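Local structure of lipoxygenase (Cyanothece sp., 5EK8) at residues L351-E355 with A356-Y360. The protein is a non-heme iron lipoxygenase that probably inserts both atoms of molecular oxygen into polyunsaturated fatty acids. Sequence-based numbering, arbitrary orientation.
Sequences LFDGE and AIEHY. With FE2 (Fe (II) ion), chain B.
In the long iron-bearing helix 337-377 of this lipoxygenase, E355 and H359 form a His-carboxylate hydrogen bond beside the metal, just where the helix widens into a pi-type turn. H359 ND1 donates to E355 OE2 over 2.7 Å, with an N-H...O angle of 155°. The carboxylate oxygen meets the imidazole at its edge, near the ring plane, and the two flat groups are almost coplanar, which helps fix the ring's rotation. The E355 chain is bent at chi2 (-72°) and lies beside H359, the two side chains pointing the same way, while its other oxygen, OE1, is hydrogen-bonded to Q577. Replacing E355 by an alanine would probably leave H359 ND1 without its acceptor and the imidazole freer to turn about its CB-CG bond.

The backbone bonding changes from four-residue to five-residue spacing within these two turns. A356 N and I357 N still bond to the carbonyls four residues back, F352 O and D353 O, but H359 N reaches G354 O at 2.8 Å and Y360 N reaches E355 O at 2.9 Å, both five residues back. On a different face, D353 OD2 lies against I357 CG1; D353 OD1 is hydrogen-bonded to N259 and E358 OE2 forms a salt bridge with K362, which probably eases the crowding of the like charges D353 OD1 and E358 OE1, 4.3 Å apart. H364, H570 and the C-terminal carboxylate of I668 share the iron with H359, whose NE2 stands 2.5 Å from the ferrous ion.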
ATOM      1  N   LEU A 351       0.694   1.508  18.339  1.00 36.54           N
ATOM      2  CA  LEU A 351       0.011   0.617  17.409  1.00 42.13           C
ATOM      3  C   LEU A 351      -0.921   1.415  16.510  1.00 45.56           C
ATOM      4  O   LEU A 351      -0.960   1.202  15.297  1.00 43.59           O
ATOM      5  CB  LEU A 351      -0.774  -0.473  18.145  1.00 38.33           C
ATOM      6  CG  LEU A 351      -1.348  -1.559  17.228  1.00 34.26           C
ATOM      7  CD1 LEU A 351      -0.272  -2.553  16.865  1.00 33.64           C
ATOM      8  CD2 LEU A 351      -2.532  -2.269  17.864  1.00 37.74           C
ATOM      9  N   PHE A 352      -1.678   2.335  17.102  1.00 47.02           N
ATOM     10  CA  PHE A 352      -2.548   3.185  16.299  1.00 46.38           C
ATOM     11  C   PHE A 352      -1.726   4.072  15.363  1.00 46.82           C
ATOM     12  O   PHE A 352      -2.044   4.189  14.173  1.00 46.42           O
ATOM     13  CB  PHE A 352      -3.456   4.046  17.174  1.00 47.36           C
ATOM     14  CG  PHE A 352      -4.280   5.029  16.390  1.00 47.57           C
ATOM     15  CD1 PHE A 352      -5.261   4.583  15.516  1.00 44.10           C
ATOM     16  CD2 PHE A 352      -4.063   6.393  16.511  1.00 45.33           C
ATOM     17  CE1 PHE A 352      -6.019   5.479  14.785  1.00 45.58           C
ATOM     18  CE2 PHE A 352      -4.816   7.295  15.783  1.00 46.69           C
ATOM     19  CZ  PHE A 352      -5.798   6.836  14.918  1.00 47.66           C
ATOM     20  N   ASP A 353      -0.668   4.686  15.891  1.00 44.81           N
ATOM     21  CA  ASP A 353       0.220   5.490  15.061  1.00 45.02           C
ATOM     22  C   ASP A 353       0.824   4.641  13.953  1.00 44.98           C
ATOM     23  O   ASP A 353       0.934   5.075  12.805  1.00 43.21           O
ATOM     24  CB  ASP A 353       1.336   6.115  15.897  1.00 44.24           C
ATOM     25  CG  ASP A 353       2.340   6.870  15.052  1.00 45.85           C
ATOM     26  OD1 ASP A 353       3.429   6.330  14.778  1.00 48.94           O
ATOM     27  OD2 ASP A 353       2.034   8.003  14.645  1.00 46.35           O
ATOM     28  N   GLY A 354       1.213   3.422  14.316  1.00 40.80           N
ATOM     29  CA  GLY A 354       1.807   2.491  13.378  1.00 39.20           C
ATOM     30  C   GLY A 354       0.874   2.138  12.241  1.00 40.08           C
ATOM     31  O   GLY A 354       1.298   2.045  11.096  1.00 40.43           O
ATOM     32  N   GLU A 355      -0.403   1.943  12.549  1.00 41.40           N
ATOM     33  CA  GLU A 355      -1.368   1.608  11.510  1.00 43.65           C
ATOM     34  C   GLU A 355      -1.701   2.804  10.630  1.00 39.88           C
ATOM     35  O   GLU A 355      -1.744   2.677   9.410  1.00 40.07           O
ATOM     36  CB  GLU A 355      -2.653   1.038  12.115  1.00 47.26           C
ATOM     37  CG  GLU A 355      -2.518  -0.376  12.653  1.00 52.64           C
ATOM     38  CD  GLU A 355      -2.394  -1.430  11.559  1.00 49.81           C
ATOM     39  OE1 GLU A 355      -2.831  -2.577  11.800  1.00 46.00           O
ATOM     40  OE2 GLU A 355      -1.862  -1.122  10.467  1.00 46.38           O
ATOM     41  N   ALA A 356      -1.947   3.953  11.252  1.00 40.75           N
ATOM     42  CA  ALA A 356      -2.237   5.184  10.512  1.00 37.09           C
ATOM     43  C   ALA A 356      -1.063   5.621   9.638  1.00 34.89           C
ATOM     44  O   ALA A 356      -1.162   5.630   8.413  1.00 33.32           O
ATOM     45  CB  ALA A 356      -2.611   6.303  11.470  1.00 33.18           C
ATOM     46  N   ILE A 357       0.046   5.975  10.279  1.00 33.08           N
ATOM     47  CA  ILE A 357       1.191   6.539   9.571  1.00 36.30           C
ATOM     48  C   ILE A 357       2.084   5.496   8.886  1.00 35.31           C
ATOM     49  O   ILE A 357       2.231   5.510   7.661  1.00 34.81           O
ATOM     50  CB  ILE A 357       2.090   7.359  10.512  1.00 31.28           C
ATOM     51  CG1 ILE A 357       1.269   8.320  11.369  1.00 31.46           C
ATOM     52  CG2 ILE A 357       3.136   8.082   9.707  1.00 25.26           C
ATOM     53  CD1 ILE A 357       0.576   9.399  10.590  1.00 38.83           C
ATOM     54  N   GLU A 358       2.700   4.621   9.682  1.00 31.03           N
ATOM     55  CA  GLU A 358       3.693   3.670   9.177  1.00 36.16           C
ATOM     56  C   GLU A 358       3.122   2.704   8.146  1.00 43.01           C
ATOM     57  O   GLU A 358       3.772   2.367   7.155  1.00 46.18           O
ATOM     58  CB  GLU A 358       4.296   2.878  10.337  1.00 38.71           C
ATOM     59  CG  GLU A 358       4.890   3.747  11.420  1.00 43.25           C
ATOM     60  CD  GLU A 358       5.844   4.774  10.858  1.00 48.99           C
ATOM     61  OE1 GLU A 358       5.645   5.984  11.117  1.00 51.35           O
ATOM     62  OE2 GLU A 358       6.793   4.364  10.153  1.00 47.78           O
ATOM     63  N   HIS A 359       1.896   2.266   8.385  1.00 42.64           N
ATOM     64  CA  HIS A 359       1.242   1.337   7.490  1.00 41.33           C
ATOM     65  C   HIS A 359       0.440   2.022   6.391  1.00 42.27           C
ATOM     66  O   HIS A 359       0.912   2.173   5.263  1.00 43.88           O
ATOM     67  CB  HIS A 359       0.325   0.423   8.282  1.00 45.10           C
ATOM     68  CG  HIS A 359      -0.037  -0.828   7.557  1.00 48.05           C
ATOM     69  ND1 HIS A 359      -1.018  -1.684   7.999  1.00 51.05           N
ATOM     70  CD2 HIS A 359       0.458  -1.368   6.418  1.00 48.15           C
ATOM     71  CE1 HIS A 359      -1.112  -2.706   7.163  1.00 51.90           C
ATOM     72  NE2 HIS A 359      -0.227  -2.535   6.200  1.00 51.38           N
ATOM     73  N   TYR A 360      -0.784   2.418   6.728  1.00 39.91           N
ATOM     74  CA  TYR A 360      -1.721   2.929   5.735  1.00 42.61           C
ATOM     75  C   TYR A 360      -1.196   4.149   4.986  1.00 40.40           C
ATOM     76  O   TYR A 360      -1.272   4.212   3.760  1.00 40.34           O
ATOM     77  CB  TYR A 360      -3.058   3.270   6.388  1.00 46.60           C
ATOM     78  CG  TYR A 360      -4.052   3.868   5.421  1.00 48.06           C
ATOM     79  CD1 TYR A 360      -4.650   3.088   4.435  1.00 47.14           C
ATOM     80  CD2 TYR A 360      -4.394   5.212   5.492  1.00 47.74           C
ATOM     81  CE1 TYR A 360      -5.558   3.640   3.545  1.00 47.68           C
ATOM     82  CE2 TYR A 360      -5.296   5.767   4.614  1.00 46.67           C
ATOM     83  CZ  TYR A 360      -5.876   4.982   3.645  1.00 49.04           C
ATOM     84  OH  TYR A 360      -6.777   5.553   2.778  1.00 54.91           O
TER
HETATM   85 FE   FE2 B 701      -1.139  -3.592   4.180  1.00 61.35          FE